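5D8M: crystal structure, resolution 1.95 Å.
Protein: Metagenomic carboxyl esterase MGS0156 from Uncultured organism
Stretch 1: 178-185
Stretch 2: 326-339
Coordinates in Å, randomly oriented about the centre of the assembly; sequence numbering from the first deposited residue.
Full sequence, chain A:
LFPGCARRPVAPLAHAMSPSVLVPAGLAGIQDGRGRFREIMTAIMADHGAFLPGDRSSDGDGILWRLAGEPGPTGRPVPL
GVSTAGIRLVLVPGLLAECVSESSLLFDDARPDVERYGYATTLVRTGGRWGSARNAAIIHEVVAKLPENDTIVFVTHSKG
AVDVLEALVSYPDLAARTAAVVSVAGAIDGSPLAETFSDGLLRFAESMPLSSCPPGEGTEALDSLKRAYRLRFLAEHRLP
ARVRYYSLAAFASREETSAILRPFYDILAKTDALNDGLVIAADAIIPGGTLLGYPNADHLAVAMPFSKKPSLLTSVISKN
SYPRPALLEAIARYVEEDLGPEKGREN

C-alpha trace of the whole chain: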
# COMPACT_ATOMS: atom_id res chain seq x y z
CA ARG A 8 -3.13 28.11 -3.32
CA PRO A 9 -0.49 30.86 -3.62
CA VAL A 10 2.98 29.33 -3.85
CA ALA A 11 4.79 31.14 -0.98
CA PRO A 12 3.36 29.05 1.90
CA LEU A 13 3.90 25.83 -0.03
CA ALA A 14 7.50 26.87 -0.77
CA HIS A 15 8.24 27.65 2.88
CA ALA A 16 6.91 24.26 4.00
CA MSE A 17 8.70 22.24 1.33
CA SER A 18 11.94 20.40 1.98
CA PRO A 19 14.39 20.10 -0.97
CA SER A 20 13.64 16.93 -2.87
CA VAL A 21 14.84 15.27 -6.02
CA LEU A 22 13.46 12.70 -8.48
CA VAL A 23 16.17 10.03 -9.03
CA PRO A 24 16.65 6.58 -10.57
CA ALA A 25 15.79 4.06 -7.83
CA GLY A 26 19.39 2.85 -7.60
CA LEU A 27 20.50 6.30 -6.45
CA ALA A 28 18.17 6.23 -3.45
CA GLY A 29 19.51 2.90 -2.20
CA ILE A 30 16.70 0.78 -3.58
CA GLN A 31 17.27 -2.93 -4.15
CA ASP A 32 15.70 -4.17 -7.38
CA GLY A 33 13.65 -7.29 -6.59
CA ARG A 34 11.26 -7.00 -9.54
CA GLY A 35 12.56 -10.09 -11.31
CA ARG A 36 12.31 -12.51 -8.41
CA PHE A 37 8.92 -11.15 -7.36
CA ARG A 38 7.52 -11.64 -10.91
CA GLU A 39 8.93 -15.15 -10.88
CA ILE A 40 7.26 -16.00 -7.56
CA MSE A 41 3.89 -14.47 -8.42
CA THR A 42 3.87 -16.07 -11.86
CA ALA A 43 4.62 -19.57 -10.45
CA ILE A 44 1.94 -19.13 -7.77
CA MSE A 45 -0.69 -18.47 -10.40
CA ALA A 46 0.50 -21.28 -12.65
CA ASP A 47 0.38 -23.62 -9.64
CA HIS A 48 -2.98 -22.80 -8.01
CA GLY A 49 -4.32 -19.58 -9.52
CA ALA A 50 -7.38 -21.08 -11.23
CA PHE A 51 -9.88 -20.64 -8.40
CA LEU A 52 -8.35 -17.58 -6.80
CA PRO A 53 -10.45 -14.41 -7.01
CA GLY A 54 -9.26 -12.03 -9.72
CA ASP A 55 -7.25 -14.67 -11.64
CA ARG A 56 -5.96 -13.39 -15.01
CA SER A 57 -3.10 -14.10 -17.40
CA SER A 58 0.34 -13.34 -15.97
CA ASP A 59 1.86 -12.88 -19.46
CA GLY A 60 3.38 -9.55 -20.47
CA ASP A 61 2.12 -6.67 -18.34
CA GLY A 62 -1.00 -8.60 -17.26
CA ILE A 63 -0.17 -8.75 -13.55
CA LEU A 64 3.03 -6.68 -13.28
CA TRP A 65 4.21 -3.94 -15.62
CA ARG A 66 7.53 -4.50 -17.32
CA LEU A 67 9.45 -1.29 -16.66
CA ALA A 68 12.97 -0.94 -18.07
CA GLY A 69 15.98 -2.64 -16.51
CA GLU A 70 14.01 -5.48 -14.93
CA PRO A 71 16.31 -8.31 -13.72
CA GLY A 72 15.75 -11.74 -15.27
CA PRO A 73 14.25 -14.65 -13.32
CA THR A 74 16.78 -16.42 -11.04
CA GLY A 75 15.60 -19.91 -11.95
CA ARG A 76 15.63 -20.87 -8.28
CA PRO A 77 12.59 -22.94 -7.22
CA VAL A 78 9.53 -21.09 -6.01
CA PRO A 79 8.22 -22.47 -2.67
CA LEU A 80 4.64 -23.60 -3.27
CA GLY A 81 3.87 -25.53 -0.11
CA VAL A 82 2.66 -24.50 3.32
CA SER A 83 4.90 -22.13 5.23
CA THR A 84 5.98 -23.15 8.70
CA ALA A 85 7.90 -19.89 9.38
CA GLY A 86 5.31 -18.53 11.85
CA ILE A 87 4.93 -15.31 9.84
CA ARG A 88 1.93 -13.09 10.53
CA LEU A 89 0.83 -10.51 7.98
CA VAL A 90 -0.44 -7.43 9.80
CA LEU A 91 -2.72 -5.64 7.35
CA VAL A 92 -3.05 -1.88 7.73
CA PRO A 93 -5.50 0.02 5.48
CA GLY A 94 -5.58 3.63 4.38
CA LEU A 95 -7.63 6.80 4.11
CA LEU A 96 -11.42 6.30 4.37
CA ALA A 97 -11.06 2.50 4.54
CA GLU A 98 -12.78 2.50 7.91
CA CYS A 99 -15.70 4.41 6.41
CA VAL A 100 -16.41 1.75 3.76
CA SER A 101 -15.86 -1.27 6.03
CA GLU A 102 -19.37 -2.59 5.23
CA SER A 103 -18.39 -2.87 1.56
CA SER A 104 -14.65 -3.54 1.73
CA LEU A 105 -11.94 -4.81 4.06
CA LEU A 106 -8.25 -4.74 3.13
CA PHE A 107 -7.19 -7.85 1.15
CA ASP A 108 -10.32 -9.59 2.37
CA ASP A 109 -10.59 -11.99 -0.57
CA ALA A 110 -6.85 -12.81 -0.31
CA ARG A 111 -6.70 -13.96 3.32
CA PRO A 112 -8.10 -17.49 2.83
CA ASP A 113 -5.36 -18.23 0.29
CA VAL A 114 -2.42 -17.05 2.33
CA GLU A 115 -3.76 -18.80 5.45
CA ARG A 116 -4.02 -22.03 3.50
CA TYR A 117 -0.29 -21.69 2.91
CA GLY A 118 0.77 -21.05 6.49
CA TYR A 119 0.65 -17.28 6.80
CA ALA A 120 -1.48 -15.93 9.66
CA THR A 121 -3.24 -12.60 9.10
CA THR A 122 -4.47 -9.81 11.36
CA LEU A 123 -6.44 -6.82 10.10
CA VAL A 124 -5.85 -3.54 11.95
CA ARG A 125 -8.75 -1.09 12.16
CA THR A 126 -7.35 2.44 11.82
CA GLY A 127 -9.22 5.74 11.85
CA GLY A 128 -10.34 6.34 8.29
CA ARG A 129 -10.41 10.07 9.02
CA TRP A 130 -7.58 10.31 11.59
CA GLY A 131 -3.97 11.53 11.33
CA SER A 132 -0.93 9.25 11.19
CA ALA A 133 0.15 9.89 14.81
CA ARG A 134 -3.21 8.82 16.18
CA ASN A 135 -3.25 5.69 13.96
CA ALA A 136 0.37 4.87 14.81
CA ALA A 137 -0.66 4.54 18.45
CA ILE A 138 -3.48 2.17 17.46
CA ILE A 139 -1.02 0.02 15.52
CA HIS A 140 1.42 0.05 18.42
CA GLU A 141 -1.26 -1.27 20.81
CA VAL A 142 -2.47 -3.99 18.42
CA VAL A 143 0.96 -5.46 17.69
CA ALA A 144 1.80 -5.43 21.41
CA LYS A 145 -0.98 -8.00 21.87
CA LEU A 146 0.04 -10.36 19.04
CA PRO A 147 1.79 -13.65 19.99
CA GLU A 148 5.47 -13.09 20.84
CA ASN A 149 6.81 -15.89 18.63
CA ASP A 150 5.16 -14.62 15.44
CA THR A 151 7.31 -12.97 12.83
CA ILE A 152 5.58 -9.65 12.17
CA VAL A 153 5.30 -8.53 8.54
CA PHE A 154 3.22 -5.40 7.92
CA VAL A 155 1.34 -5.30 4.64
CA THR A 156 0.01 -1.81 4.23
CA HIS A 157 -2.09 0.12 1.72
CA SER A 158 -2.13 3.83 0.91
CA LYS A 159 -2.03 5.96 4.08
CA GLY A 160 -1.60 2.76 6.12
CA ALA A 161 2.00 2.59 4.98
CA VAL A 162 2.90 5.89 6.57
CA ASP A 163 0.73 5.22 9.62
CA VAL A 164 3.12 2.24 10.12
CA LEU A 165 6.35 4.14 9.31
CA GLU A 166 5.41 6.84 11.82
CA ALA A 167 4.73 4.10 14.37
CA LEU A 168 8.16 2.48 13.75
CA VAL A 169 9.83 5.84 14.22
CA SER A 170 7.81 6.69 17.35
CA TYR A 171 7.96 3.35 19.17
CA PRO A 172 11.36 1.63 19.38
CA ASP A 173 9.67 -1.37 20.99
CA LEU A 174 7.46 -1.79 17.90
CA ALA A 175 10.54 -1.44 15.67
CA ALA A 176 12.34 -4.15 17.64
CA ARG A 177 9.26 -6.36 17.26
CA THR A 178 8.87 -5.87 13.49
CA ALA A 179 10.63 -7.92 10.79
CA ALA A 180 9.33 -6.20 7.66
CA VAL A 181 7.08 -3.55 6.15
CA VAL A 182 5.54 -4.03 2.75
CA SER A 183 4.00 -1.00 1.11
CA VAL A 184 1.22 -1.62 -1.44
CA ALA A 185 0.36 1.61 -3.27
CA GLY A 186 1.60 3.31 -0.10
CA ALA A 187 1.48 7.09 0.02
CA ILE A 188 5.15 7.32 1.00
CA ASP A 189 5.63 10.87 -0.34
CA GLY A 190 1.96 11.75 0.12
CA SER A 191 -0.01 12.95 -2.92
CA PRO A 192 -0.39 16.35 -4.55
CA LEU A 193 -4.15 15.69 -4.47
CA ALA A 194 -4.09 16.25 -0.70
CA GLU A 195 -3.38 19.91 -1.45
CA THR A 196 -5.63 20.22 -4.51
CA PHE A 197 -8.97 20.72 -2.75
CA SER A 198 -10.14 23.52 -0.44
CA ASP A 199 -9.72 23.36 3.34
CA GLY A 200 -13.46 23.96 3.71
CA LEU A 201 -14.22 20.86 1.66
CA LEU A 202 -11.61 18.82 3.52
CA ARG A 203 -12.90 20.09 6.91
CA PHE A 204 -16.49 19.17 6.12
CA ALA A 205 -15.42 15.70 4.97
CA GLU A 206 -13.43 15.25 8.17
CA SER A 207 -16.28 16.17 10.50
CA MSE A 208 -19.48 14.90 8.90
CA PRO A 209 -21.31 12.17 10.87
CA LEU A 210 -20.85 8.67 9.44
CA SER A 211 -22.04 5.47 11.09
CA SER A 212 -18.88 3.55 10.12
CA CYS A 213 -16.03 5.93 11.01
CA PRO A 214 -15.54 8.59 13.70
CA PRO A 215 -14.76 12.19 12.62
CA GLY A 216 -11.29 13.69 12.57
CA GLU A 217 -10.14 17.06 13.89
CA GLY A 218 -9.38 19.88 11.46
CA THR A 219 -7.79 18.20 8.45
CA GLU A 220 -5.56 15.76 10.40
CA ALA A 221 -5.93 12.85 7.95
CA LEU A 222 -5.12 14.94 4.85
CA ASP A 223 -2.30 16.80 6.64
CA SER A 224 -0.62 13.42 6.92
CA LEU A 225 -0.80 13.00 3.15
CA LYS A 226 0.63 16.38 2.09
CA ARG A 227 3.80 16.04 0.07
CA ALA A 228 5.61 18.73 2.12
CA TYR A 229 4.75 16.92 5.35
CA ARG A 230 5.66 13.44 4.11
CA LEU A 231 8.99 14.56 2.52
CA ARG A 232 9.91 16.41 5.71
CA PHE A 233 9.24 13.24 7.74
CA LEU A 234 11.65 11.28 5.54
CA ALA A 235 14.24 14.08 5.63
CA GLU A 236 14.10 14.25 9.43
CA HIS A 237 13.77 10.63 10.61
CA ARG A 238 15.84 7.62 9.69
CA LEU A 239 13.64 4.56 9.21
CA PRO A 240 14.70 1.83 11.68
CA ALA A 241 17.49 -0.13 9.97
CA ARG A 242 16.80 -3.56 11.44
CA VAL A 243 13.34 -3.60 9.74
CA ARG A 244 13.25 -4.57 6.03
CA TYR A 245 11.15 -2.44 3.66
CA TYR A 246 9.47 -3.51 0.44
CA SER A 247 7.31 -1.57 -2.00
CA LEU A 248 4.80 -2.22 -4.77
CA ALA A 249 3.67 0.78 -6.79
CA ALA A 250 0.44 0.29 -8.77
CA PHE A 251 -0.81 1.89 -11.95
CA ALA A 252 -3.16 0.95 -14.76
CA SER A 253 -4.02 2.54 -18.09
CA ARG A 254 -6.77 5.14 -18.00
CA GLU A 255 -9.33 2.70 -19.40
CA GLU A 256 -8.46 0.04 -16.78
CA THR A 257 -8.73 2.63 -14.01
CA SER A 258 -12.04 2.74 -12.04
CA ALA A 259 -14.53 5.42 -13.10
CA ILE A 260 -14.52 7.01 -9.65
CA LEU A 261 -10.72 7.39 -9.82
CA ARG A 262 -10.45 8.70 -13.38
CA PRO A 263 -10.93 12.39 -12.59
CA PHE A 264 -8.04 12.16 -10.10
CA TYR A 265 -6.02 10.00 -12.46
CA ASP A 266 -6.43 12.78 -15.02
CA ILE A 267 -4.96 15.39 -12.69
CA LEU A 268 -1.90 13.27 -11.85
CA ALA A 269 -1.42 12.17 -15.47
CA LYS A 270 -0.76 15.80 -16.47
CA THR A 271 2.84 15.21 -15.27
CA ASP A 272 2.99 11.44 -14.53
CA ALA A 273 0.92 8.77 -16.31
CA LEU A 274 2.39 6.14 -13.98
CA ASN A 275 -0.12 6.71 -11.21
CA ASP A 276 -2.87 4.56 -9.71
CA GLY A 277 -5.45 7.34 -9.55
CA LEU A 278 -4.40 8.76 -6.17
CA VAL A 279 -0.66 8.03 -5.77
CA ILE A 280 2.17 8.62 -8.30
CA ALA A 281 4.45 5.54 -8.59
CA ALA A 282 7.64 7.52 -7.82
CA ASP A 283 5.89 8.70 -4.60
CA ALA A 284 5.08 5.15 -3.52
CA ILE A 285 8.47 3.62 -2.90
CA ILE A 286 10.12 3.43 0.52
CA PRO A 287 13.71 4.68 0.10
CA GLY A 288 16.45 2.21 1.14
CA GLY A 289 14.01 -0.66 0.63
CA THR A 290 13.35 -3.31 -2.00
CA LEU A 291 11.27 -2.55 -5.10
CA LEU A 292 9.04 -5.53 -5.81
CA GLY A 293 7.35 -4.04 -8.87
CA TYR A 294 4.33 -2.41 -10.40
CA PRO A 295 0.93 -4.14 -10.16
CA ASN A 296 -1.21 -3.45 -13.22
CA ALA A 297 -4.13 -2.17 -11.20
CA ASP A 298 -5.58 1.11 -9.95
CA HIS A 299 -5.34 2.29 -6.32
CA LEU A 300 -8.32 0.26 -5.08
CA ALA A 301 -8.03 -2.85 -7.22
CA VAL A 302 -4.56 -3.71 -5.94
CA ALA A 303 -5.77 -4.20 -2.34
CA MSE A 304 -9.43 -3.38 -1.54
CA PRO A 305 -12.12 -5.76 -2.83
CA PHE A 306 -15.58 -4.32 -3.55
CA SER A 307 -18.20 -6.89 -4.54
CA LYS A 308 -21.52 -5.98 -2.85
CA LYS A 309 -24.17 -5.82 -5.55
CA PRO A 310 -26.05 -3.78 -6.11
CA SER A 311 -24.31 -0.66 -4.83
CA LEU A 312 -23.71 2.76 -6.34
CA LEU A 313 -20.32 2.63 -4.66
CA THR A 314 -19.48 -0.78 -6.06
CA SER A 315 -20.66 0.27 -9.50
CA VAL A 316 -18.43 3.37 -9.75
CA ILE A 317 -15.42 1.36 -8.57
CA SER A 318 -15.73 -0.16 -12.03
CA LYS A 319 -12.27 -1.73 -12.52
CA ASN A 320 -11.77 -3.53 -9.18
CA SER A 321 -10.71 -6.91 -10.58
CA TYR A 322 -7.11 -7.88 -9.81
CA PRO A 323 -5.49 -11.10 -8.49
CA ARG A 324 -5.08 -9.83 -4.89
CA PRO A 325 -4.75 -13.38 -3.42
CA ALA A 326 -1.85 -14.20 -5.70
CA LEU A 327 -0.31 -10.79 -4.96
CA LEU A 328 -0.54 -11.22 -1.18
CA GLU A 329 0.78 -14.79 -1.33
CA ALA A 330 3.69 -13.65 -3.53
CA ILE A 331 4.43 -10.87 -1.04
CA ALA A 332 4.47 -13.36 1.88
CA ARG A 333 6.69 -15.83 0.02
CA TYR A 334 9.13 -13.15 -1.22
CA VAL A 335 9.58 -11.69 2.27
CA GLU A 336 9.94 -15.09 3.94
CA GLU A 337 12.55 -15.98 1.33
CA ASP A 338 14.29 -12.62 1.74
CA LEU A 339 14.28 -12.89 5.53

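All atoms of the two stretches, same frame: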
# COMPACT_ATOMS: atom_id res chain seq x y z
N THR A 178 9.32 -5.79 14.88
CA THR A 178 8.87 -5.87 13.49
C THR A 178 9.96 -6.41 12.57
O THR A 178 11.07 -5.87 12.56
CB THR A 178 8.41 -4.48 12.99
OG1 THR A 178 7.33 -4.01 13.81
CG2 THR A 178 7.95 -4.53 11.52
N ALA A 179 9.65 -7.43 11.77
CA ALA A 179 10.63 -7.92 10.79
C ALA A 179 10.62 -7.15 9.46
O ALA A 179 11.66 -6.92 8.85
CB ALA A 179 10.42 -9.39 10.53
N ALA A 180 9.44 -6.75 9.01
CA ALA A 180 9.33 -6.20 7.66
C ALA A 180 8.11 -5.33 7.50
O ALA A 180 7.09 -5.53 8.17
CB ALA A 180 9.30 -7.34 6.64
N VAL A 181 8.23 -4.34 6.61
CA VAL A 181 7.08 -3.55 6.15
C VAL A 181 6.98 -3.62 4.66
O VAL A 181 7.93 -3.28 3.97
CB VAL A 181 7.19 -2.07 6.51
CG1 VAL A 181 5.97 -1.31 5.94
CG2 VAL A 181 7.31 -1.90 8.03
N VAL A 182 5.82 -4.03 4.16
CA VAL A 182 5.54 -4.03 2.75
C VAL A 182 4.52 -2.96 2.45
O VAL A 182 3.44 -2.93 3.04
CB VAL A 182 5.00 -5.38 2.27
CG1 VAL A 182 4.76 -5.32 0.76
CG2 VAL A 182 5.98 -6.49 2.64
N SER A 183 4.88 -2.06 1.56
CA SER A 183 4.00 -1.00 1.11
C SER A 183 3.32 -1.40 -0.21
O SER A 183 4.01 -1.71 -1.19
CB SER A 183 4.84 0.29 0.91
OG SER A 183 4.02 1.40 0.61
N VAL A 184 1.99 -1.38 -0.24
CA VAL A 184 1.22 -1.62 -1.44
C VAL A 184 0.45 -0.35 -1.83
O VAL A 184 -0.50 0.03 -1.14
CB VAL A 184 0.22 -2.79 -1.24
CG1 VAL A 184 -0.49 -3.13 -2.53
CG2 VAL A 184 0.96 -4.04 -0.66
N ALA A 185 0.86 0.30 -2.92
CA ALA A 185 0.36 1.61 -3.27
C ALA A 185 0.38 2.54 -2.03
O ALA A 185 -0.56 3.28 -1.77
CB ALA A 185 -1.06 1.52 -3.84
N ALA A 326 -3.16 -13.83 -5.19
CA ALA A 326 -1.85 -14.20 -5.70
C ALA A 326 -0.81 -13.16 -5.29
O ALA A 326 0.32 -13.51 -4.93
CB ALA A 326 -1.89 -14.34 -7.20
N LEU A 327 -1.20 -11.89 -5.35
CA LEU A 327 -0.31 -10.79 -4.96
C LEU A 327 0.12 -10.92 -3.51
O LEU A 327 1.30 -10.80 -3.21
CB LEU A 327 -0.97 -9.42 -5.19
CG LEU A 327 -0.08 -8.19 -4.92
CD1 LEU A 327 0.97 -7.99 -6.05
CD2 LEU A 327 -0.95 -6.92 -4.78
N LEU A 328 -0.84 -11.14 -2.60
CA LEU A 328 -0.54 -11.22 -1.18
C LEU A 328 0.30 -12.47 -0.87
O LEU A 328 1.23 -12.41 -0.06
CB LEU A 328 -1.82 -11.24 -0.35
CG LEU A 328 -1.66 -11.10 1.17
CD1 LEU A 328 -1.02 -9.75 1.51
CD2 LEU A 328 -3.02 -11.26 1.88
N GLU A 329 -0.03 -13.60 -1.49
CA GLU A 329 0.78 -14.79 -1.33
C GLU A 329 2.21 -14.59 -1.86
O GLU A 329 3.18 -15.01 -1.21
CB GLU A 329 0.12 -15.99 -2.02
CG GLU A 329 0.81 -17.30 -1.66
CD GLU A 329 0.34 -18.49 -2.49
OE1 GLU A 329 -0.84 -18.52 -2.94
OE2 GLU A 329 1.18 -19.40 -2.72
N ALA A 330 2.36 -13.94 -3.01
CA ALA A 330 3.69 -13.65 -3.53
C ALA A 330 4.47 -12.75 -2.57
O ALA A 330 5.67 -12.96 -2.33
CB ALA A 330 3.60 -13.00 -4.95
N ILE A 331 3.80 -11.74 -2.03
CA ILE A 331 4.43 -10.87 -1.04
C ILE A 331 4.96 -11.70 0.14
O ILE A 331 6.14 -11.59 0.47
CB ILE A 331 3.45 -9.80 -0.53
CG1 ILE A 331 3.16 -8.76 -1.63
CG2 ILE A 331 3.95 -9.14 0.79
CD1 ILE A 331 1.94 -7.92 -1.28
N ALA A 332 4.10 -12.51 0.74
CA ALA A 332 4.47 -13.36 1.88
C ALA A 332 5.65 -14.27 1.56
O ALA A 332 6.54 -14.43 2.38
CB ALA A 332 3.27 -14.22 2.36
N ARG A 333 5.63 -14.90 0.39
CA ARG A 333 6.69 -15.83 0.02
C ARG A 333 8.00 -15.12 -0.29
O ARG A 333 9.07 -15.64 0.03
CB ARG A 333 6.26 -16.70 -1.18
CG ARG A 333 5.12 -17.68 -0.83
CD ARG A 333 5.06 -18.80 -1.83
NE ARG A 333 3.85 -19.60 -1.75
CZ ARG A 333 3.72 -20.68 -0.98
NH1 ARG A 333 4.72 -21.10 -0.21
NH2 ARG A 333 2.57 -21.35 -1.01
N TYR A 334 7.92 -13.94 -0.92
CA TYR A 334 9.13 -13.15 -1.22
C TYR A 334 9.80 -12.73 0.09
O TYR A 334 11.01 -12.88 0.27
CB TYR A 334 8.82 -11.89 -2.07
CG TYR A 334 10.07 -11.15 -2.50
CD1 TYR A 334 10.78 -10.35 -1.60
CD2 TYR A 334 10.56 -11.26 -3.80
CE1 TYR A 334 11.94 -9.69 -1.97
CE2 TYR A 334 11.73 -10.59 -4.18
CZ TYR A 334 12.41 -9.81 -3.26
OH TYR A 334 13.57 -9.17 -3.62
N VAL A 335 9.01 -12.19 1.02
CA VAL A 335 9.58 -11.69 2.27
C VAL A 335 10.14 -12.83 3.12
O VAL A 335 11.27 -12.73 3.64
CB VAL A 335 8.54 -10.86 3.08
CG1 VAL A 335 9.14 -10.41 4.41
CG2 VAL A 335 8.11 -9.64 2.27
N GLU A 336 9.40 -13.93 3.23
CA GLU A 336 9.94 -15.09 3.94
C GLU A 336 11.26 -15.56 3.34
O GLU A 336 12.21 -15.88 4.06
CB GLU A 336 8.95 -16.26 3.95
CG GLU A 336 9.55 -17.51 4.63
CD GLU A 336 8.60 -18.69 4.65
OE1 GLU A 336 7.36 -18.50 4.51
OE2 GLU A 336 9.10 -19.83 4.83
N GLU A 337 11.32 -15.61 2.02
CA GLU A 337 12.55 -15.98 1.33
C GLU A 337 13.65 -14.96 1.60
O GLU A 337 14.80 -15.32 1.87
CB GLU A 337 12.31 -16.12 -0.17
CG GLU A 337 13.56 -16.50 -0.98
CD GLU A 337 13.26 -16.72 -2.46
OE1 GLU A 337 13.19 -15.71 -3.21
OE2 GLU A 337 13.10 -17.89 -2.89
N ASP A 338 13.30 -13.67 1.55
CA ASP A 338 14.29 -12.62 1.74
C ASP A 338 14.80 -12.58 3.19
O ASP A 338 15.98 -12.35 3.43
CB ASP A 338 13.72 -11.25 1.34
CG ASP A 338 14.79 -10.17 1.28
OD1 ASP A 338 15.69 -10.30 0.44
OD2 ASP A 338 14.73 -9.22 2.09
N LEU A 339 13.90 -12.81 4.14
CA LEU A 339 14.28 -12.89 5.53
C LEU A 339 15.10 -14.16 5.75
O LEU A 339 15.90 -14.22 6.69
CB LEU A 339 13.05 -12.86 6.44
CG LEU A 339 12.19 -11.59 6.48
CD1 LEU A 339 11.02 -11.83 7.39
CD2 LEU A 339 13.01 -10.39 6.96

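A β-strand and an α-helix, at least 143 residues apart in sequence wherever they touch, pack through a purely apolar seam of alanine, valine, leucine and isoleucine side chains, with no hydrogen bond or salt bridge crossing between them. The axes approach to 9.9 Å, and the N-to-C directions make an angle of 138°, so the helix runs obliquely against the strand, closer to antiparallel than to parallel. The order of contacts follows from this: ascending the strand from A179 to V184 means going from L339 back to L327.

L327, I331 and V335 recur every four residues on the helix, which brings them onto one face, and L339 continues the spacing; the CA-to-CB bonds of all four point toward the strand. On the strand, A180, V182 and V184 alternate with V181 and S183, as an extended backbone requires; the first three direct CB toward the helix, whereas V181 points away and makes no contact. A179 also directs CB toward the helix, although it is next to A180; its psi of -37° departs from the extended values of A180 to V184 and breaks the simple alternation.

V182 is the centre of the seam and has the largest area covered by the other stretch, 51 Å² of a summed 287 Å². Its CG2 lies 3.8 Å from I331 CG2 and also 3.8 Å from V335 CG2, so a single methyl touches two successive helical turns. I331 likewise bridges two strand residues: beyond V182, its CD1 reaches V184 CG2 at 4.0 Å, with chi1 m and chi2 t. V184 CG1 meets L327 CD2 more loosely at 4.4 Å, where the seam thins.

Toward the other end the contacting strand residues are alanines, each offering a single CB. A180 CB sits 3.8 Å from V335 CG1. The CA atoms of A180 and V335 are 7.7 Å apart, those of V182 and I331 7.9 Å and those of A179 and L339 8.1 Å; the spacing widens to 9.8 Å between V184 CA and L328 CA. A179 CB contacts L339 CD1 at 4.0 Å. L339 is exposed, so this edge of the contact is less enclosed than the buried middle.

The helix is held by its own i to i+4 backbone hydrogen bonds, including V335 N to I331 O at 3.0 Å and L339 N to V335 O at 2.7 Å, which link successive contact residues. Its charged pair lies off the seam: R333 NE forms a salt bridge with E329 OE2 at 2.8 Å, and neither residue touches the strand.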